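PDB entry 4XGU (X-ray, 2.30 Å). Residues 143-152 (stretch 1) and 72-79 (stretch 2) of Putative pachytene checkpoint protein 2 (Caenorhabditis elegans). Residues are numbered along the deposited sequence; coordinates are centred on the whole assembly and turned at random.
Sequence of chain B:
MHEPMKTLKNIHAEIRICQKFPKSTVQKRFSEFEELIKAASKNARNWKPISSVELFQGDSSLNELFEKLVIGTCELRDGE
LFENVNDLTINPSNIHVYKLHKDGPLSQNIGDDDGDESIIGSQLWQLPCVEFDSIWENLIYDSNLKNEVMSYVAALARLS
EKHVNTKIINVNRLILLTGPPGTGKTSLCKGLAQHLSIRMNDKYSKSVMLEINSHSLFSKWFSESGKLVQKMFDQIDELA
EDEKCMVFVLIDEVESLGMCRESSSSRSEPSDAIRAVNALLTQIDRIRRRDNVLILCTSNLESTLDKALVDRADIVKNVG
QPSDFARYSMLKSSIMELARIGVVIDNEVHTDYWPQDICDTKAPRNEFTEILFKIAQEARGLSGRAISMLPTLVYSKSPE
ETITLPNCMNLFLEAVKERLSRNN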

ATOM      1  N   SER B 143      42.988  -4.540   9.617  1.00 94.71           N
ATOM      2  CA  SER B 143      42.272  -4.395  10.879  1.00 93.89           C
ATOM      3  C   SER B 143      42.316  -5.637  11.759  1.00 90.44           C
ATOM      4  O   SER B 143      41.569  -5.729  12.734  1.00103.94           O
ATOM      5  CB  SER B 143      40.814  -4.024  10.604  1.00 95.49           C
ATOM      6  OG  SER B 143      40.194  -5.000   9.785  1.00 90.46           O
ATOM      7  N   ASN B 144      43.185  -6.584  11.416  1.00 73.64           N
ATOM      8  CA  ASN B 144      43.243  -7.872  12.107  1.00 71.46           C
ATOM      9  C   ASN B 144      41.893  -8.590  12.051  1.00 65.23           C
ATOM     10  O   ASN B 144      41.574  -9.416  12.906  1.00 67.20           O
ATOM     11  CB  ASN B 144      43.696  -7.689  13.560  1.00 74.85           C
ATOM     12  CG  ASN B 144      44.406  -8.913  14.108  1.00 84.03           C
ATOM     13  OD1 ASN B 144      43.990  -9.491  15.112  1.00 82.10           O
ATOM     14  ND2 ASN B 144      45.483  -9.319  13.442  1.00 91.87           N
ATOM     15  N   LEU B 145      41.116  -8.264  11.022  1.00 66.13           N
ATOM     16  CA  LEU B 145      39.784  -8.817  10.804  1.00 59.25           C
ATOM     17  C   LEU B 145      39.797 -10.330  10.629  1.00 56.14           C
ATOM     18  O   LEU B 145      38.921 -11.027  11.140  1.00 64.23           O
ATOM     19  CB  LEU B 145      39.149  -8.163   9.574  1.00 58.97           C
ATOM     20  CG  LEU B 145      38.005  -8.903   8.875  1.00 60.67           C
ATOM     21  CD1 LEU B 145      36.743  -8.883   9.721  1.00 63.91           C
ATOM     22  CD2 LEU B 145      37.742  -8.318   7.495  1.00 60.41           C
ATOM     23  N   LYS B 146      40.786 -10.826   9.893  1.00 53.90           N
ATOM     24  CA  LYS B 146      40.894 -12.253   9.608  1.00 54.15           C
ATOM     25  C   LYS B 146      41.044 -13.047  10.896  1.00 58.40           C
ATOM     26  O   LYS B 146      40.394 -14.076  11.075  1.00 61.87           O
ATOM     27  CB  LYS B 146      42.072 -12.530   8.669  1.00 47.58           C
ATOM     28  CG  LYS B 146      41.904 -11.933   7.277  1.00 53.43           C
ATOM     29  CD  LYS B 146      43.200 -11.986   6.474  1.00 52.51           C
ATOM     30  CE  LYS B 146      43.665 -13.416   6.258  1.00 52.83           C
ATOM     31  NZ  LYS B 146      44.983 -13.470   5.556  1.00 61.90           N
ATOM     32  N   ASN B 147      41.890 -12.561  11.798  1.00 60.05           N
ATOM     33  CA  ASN B 147      42.091 -13.233  13.074  1.00 52.55           C
ATOM     34  C   ASN B 147      40.828 -13.244  13.922  1.00 59.77           C
ATOM     35  O   ASN B 147      40.522 -14.246  14.569  1.00 69.07           O
ATOM     36  CB  ASN B 147      43.231 -12.577  13.855  1.00 49.56           C
ATOM     37  CG  ASN B 147      44.589 -13.137  13.481  1.00 58.17           C
ATOM     38  OD1 ASN B 147      44.706 -14.291  13.064  1.00 62.53           O
ATOM     39  ND2 ASN B 147      45.628 -12.322  13.635  1.00 57.64           N
ATOM     40  N   GLU B 148      40.096 -12.134  13.914  1.00 59.11           N
ATOM     41  CA  GLU B 148      38.910 -12.001  14.756  1.00 57.51           C
ATOM     42  C   GLU B 148      37.812 -12.971  14.333  1.00 62.36           C
ATOM     43  O   GLU B 148      37.226 -13.658  15.168  1.00 68.71           O
ATOM     44  CB  GLU B 148      38.383 -10.565  14.719  1.00 65.67           C
ATOM     45  CG  GLU B 148      39.368  -9.532  15.239  1.00 78.13           C
ATOM     46  CD  GLU B 148      38.828  -8.116  15.163  1.00 92.73           C
ATOM     47  OE1 GLU B 148      39.627  -7.165  15.296  1.00103.45           O
ATOM     48  OE2 GLU B 148      37.605  -7.953  14.968  1.00 93.00           O
ATOM     49  N   VAL B 149      37.542 -13.019  13.033  1.00 64.68           N
ATOM     50  CA  VAL B 149      36.528 -13.917  12.490  1.00 61.47           C
ATOM     51  C   VAL B 149      36.926 -15.379  12.678  1.00 62.09           C
ATOM     52  O   VAL B 149      36.122 -16.199  13.126  1.00 64.89           O
ATOM     53  CB  VAL B 149      36.288 -13.644  10.996  1.00 61.41           C
ATOM     54  CG1 VAL B 149      35.388 -14.713  10.398  1.00 66.33           C
ATOM     55  CG2 VAL B 149      35.685 -12.262  10.803  1.00 64.39           C
ATOM     56  N   MET B 150      38.173 -15.688  12.335  1.00 53.24           N
ATOM     57  CA  MET B 150      38.715 -17.038  12.459  1.00 59.72           C
ATOM     58  C   MET B 150      38.555 -17.610  13.869  1.00 65.58           C
ATOM     59  O   MET B 150      37.994 -18.693  14.047  1.00 65.15           O
ATOM     60  CB  MET B 150      40.195 -17.041  12.062  1.00 61.39           C
ATOM     61  CG  MET B 150      40.884 -18.390  12.175  1.00 58.32           C
ATOM     62  SD  MET B 150      40.241 -19.604  11.009  1.00 81.92           S
ATOM     63  CE  MET B 150      41.470 -20.897  11.177  1.00120.90           C
ATOM     64  N   SER B 151      39.039 -16.879  14.870  1.00 61.47           N
ATOM     65  CA  SER B 151      39.025 -17.375  16.242  1.00 60.20           C
ATOM     66  C   SER B 151      37.609 -17.491  16.799  1.00 64.64           C
ATOM     67  O   SER B 151      37.297 -18.442  17.516  1.00 69.65           O
ATOM     68  CB  SER B 151      39.868 -16.474  17.148  1.00 58.76           C
ATOM     69  OG  SER B 151      39.282 -15.193  17.279  1.00 66.27           O
ATOM     70  N   TYR B 152      36.756 -16.526  16.464  1.00 57.12           N
ATOM     71  CA  TYR B 152      35.389 -16.504  16.975  1.00 57.47           C
ATOM     72  C   TYR B 152      34.563 -17.651  16.414  1.00 61.43           C
ATOM     73  O   TYR B 152      33.876 -18.352  17.155  1.00 71.19           O
ATOM     74  CB  TYR B 152      34.712 -15.170  16.648  1.00 49.20           C
ATOM     75  CG  TYR B 152      33.410 -14.936  17.382  1.00 54.50           C
ATOM     76  CD1 TYR B 152      32.199 -15.351  16.841  1.00 66.65           C
ATOM     77  CD2 TYR B 152      33.390 -14.290  18.611  1.00 53.28           C
ATOM     78  CE1 TYR B 152      31.006 -15.131  17.506  1.00 60.33           C
ATOM     79  CE2 TYR B 152      32.204 -14.065  19.282  1.00 55.87           C
ATOM     80  CZ  TYR B 152      31.015 -14.488  18.725  1.00 62.98           C
ATOM     81  OH  TYR B 152      29.830 -14.268  19.390  1.00 71.91           O
TER
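Stretch 2 (72-79) GTCELRDG

The strongest polar link between the two stretches is a salt bridge. Lys-146 NZ lies 3.3 Å from Asp-78 OD2, and the ammonium group donates a hydrogen bond to that oxygen. Lys-146 is in the first turn of the helix that begins at Leu-145. Its CA-to-CB bond points toward stretch 2, and that of Asp-78 points toward stretch 1. The lysine side chain has chi1 m, chi2 t, chi3 p and chi4 t, so it is bent rather than fully extended. Asp-78 has chi1 t. The ammonium group also has a hydrogen-bonding partner elsewhere in the structure.

The second polar link runs from a side chain to the backbone. Asn-147 ND2 donates to Leu-76 O at 3.0 Å. The distance is short, but the angle at the hydrogen is 123°, so the bond is weak. Leu-76 takes part through its carbonyl, while its own CA-to-CB bond points away from the helix. Asn-147 ND2 is also 3.9 Å from Asp-78 N. At the other end of the amide, Asn-147 OD1 is 3.7 Å from Thr-73 O and 3.8 Å from Cys-74 CA. This oxygen is hydrogen-bonded elsewhere in the structure. Asn-147 is buried, and its one amide group thus reaches backbone atoms before and after Glu-75 in the sequence.

Stretch 2 has no regular helix or strand over the part that touches stretch 1. From Cys-74 to Glu-75 the chain has helix-like backbone angles. It is extended at Leu-76 and Arg-77, with psi near 160°, and returns to helix-like angles at Asp-78. Glu-75 N donates to Thr-73 OG1 at 3.1 Å, a nearly straight bond that ties the start of this bend together. With such a path, no single crossing angle describes the contact.

The direction is still clear. Cys-74 lies beside Asn-147, with their CA atoms 5.4 Å apart. Further along stretch 2, Asp-78 lies beside Asn-144, with CA atoms 6.7 Å apart. Stretch 2 therefore runs back toward the start of the helix as its numbering rises. Asn-144 occupies the N-cap position, but its side chain makes no capping bond.

Further along the helix the packing centres on Cys-74 of stretch 2. Its CA-to-CB bond points toward stretch 1, with chi1 m. Cys-74 SG is 3.6 Å from Ser-151 CB and makes an apolar contact with Met-150 CG at 4.1 Å. Met-150 and Ser-151 follow Asn-147 by three and four residues, so the helix brings all three to the same side, facing this cysteine. Ser-151 has chi1 p, and its OG donates to Asn-147 O at 3.1 Å within the helix. Its CB, not its OG, is the side-chain atom nearest to Cys-74 SG.

The contact is small, burying 351 Å² over both sides. Cys-74, Asn-147 and Asp-78 contribute the largest areas. Glu-75 points its CA-to-CB bond away from the helix, and Glu-148 points its own away from stretch 2. Neither makes contact.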

ATOM      1  N   GLY B  72      49.853 -21.242  11.803  1.00 62.67           N
ATOM      2  CA  GLY B  72      49.106 -20.046  12.136  1.00 62.35           C
ATOM      3  C   GLY B  72      48.558 -20.010  13.545  1.00 68.08           C
ATOM      4  O   GLY B  72      48.245 -21.045  14.136  1.00 70.56           O
ATOM      5  N   THR B  73      48.446 -18.801  14.083  1.00 65.72           N
ATOM      6  CA  THR B  73      47.830 -18.587  15.382  1.00 64.86           C
ATOM      7  C   THR B  73      47.051 -17.284  15.374  1.00 74.62           C
ATOM      8  O   THR B  73      47.307 -16.402  14.554  1.00 80.62           O
ATOM      9  CB  THR B  73      48.867 -18.537  16.506  1.00 67.95           C
ATOM     10  OG1 THR B  73      48.201 -18.307  17.754  1.00 65.39           O
ATOM     11  CG2 THR B  73      49.851 -17.407  16.251  1.00 70.65           C
ATOM     12  N   CYS B  74      46.101 -17.163  16.293  1.00 77.27           N
ATOM     13  CA  CYS B  74      45.298 -15.953  16.400  1.00 69.96           C
ATOM     14  C   CYS B  74      45.905 -14.995  17.419  1.00 65.64           C
ATOM     15  O   CYS B  74      45.460 -13.859  17.558  1.00 68.24           O
ATOM     16  CB  CYS B  74      43.857 -16.302  16.772  1.00 77.97           C
ATOM     17  SG  CYS B  74      43.019 -17.349  15.546  1.00 84.45           S
ATOM     18  N   GLU B  75      46.935 -15.463  18.121  1.00 65.90           N
ATOM     19  CA  GLU B  75      47.639 -14.653  19.109  1.00 72.11           C
ATOM     20  C   GLU B  75      48.535 -13.611  18.445  1.00 77.56           C
ATOM     21  O   GLU B  75      48.751 -12.528  18.989  1.00 83.48           O
ATOM     22  CB  GLU B  75      48.481 -15.539  20.030  1.00 81.36           C
ATOM     23  CG  GLU B  75      47.705 -16.648  20.721  1.00 98.79           C
ATOM     24  CD  GLU B  75      48.595 -17.544  21.567  1.00111.61           C
ATOM     25  OE1 GLU B  75      49.039 -17.095  22.645  1.00115.49           O
ATOM     26  OE2 GLU B  75      48.853 -18.694  21.151  1.00114.78           O
ATOM     27  N   LEU B  76      49.059 -13.948  17.272  1.00 77.34           N
ATOM     28  CA  LEU B  76      49.981 -13.066  16.563  1.00 77.03           C
ATOM     29  C   LEU B  76      49.308 -12.338  15.408  1.00 72.99           C
ATOM     30  O   LEU B  76      48.254 -12.752  14.925  1.00 73.44           O
ATOM     31  CB  LEU B  76      51.187 -13.850  16.038  1.00 74.02           C
ATOM     32  CG  LEU B  76      52.390 -14.000  16.974  1.00 71.48           C
ATOM     33  CD1 LEU B  76      53.501 -14.782  16.293  1.00 66.18           C
ATOM     34  CD2 LEU B  76      52.892 -12.637  17.431  1.00 74.15           C
ATOM     35  N   ARG B  77      49.935 -11.250  14.972  1.00 70.95           N
ATOM     36  CA  ARG B  77      49.444 -10.468  13.848  1.00 68.61           C
ATOM     37  C   ARG B  77      49.471 -11.317  12.576  1.00 75.96           C
ATOM     38  O   ARG B  77      50.222 -12.290  12.489  1.00 75.01           O
ATOM     39  CB  ARG B  77      50.279  -9.193  13.685  1.00 72.57           C
ATOM     40  CG  ARG B  77      49.801  -8.250  12.594  1.00 86.63           C
ATOM     41  CD  ARG B  77      50.575  -6.945  12.596  1.00102.28           C
ATOM     42  NE  ARG B  77      49.976  -5.961  13.492  1.00118.36           N
ATOM     43  CZ  ARG B  77      50.383  -5.731  14.736  1.00130.23           C
ATOM     44  NH1 ARG B  77      51.402  -6.414  15.241  1.00133.15           N
ATOM     45  NH2 ARG B  77      49.773  -4.813  15.476  1.00135.22           N
ATOM     46  N   ASP B  78      48.644 -10.946  11.602  1.00 81.62           N
ATOM     47  CA  ASP B  78      48.443 -11.734  10.390  1.00 83.14           C
ATOM     48  C   ASP B  78      49.727 -12.063   9.627  1.00 87.16           C
ATOM     49  O   ASP B  78      49.812 -13.101   8.980  1.00 97.69           O
ATOM     50  CB  ASP B  78      47.470 -11.007   9.457  1.00 85.30           C
ATOM     51  CG  ASP B  78      47.067 -11.849   8.260  1.00 86.04           C
ATOM     52  OD1 ASP B  78      47.062 -13.092   8.378  1.00 84.10           O
ATOM     53  OD2 ASP B  78      46.748 -11.266   7.201  1.00 87.44           O
ATOM     54  N   GLY B  79      50.728 -11.194   9.695  1.00 78.70           N
ATOM     55  CA  GLY B  79      51.944 -11.424   8.934  1.00 75.79           C
ATOM     56  C   GLY B  79      53.180 -11.710   9.766  1.00 74.11           C
ATOM     57  O   GLY B  79      54.250 -11.979   9.220  1.00 71.08           O
TER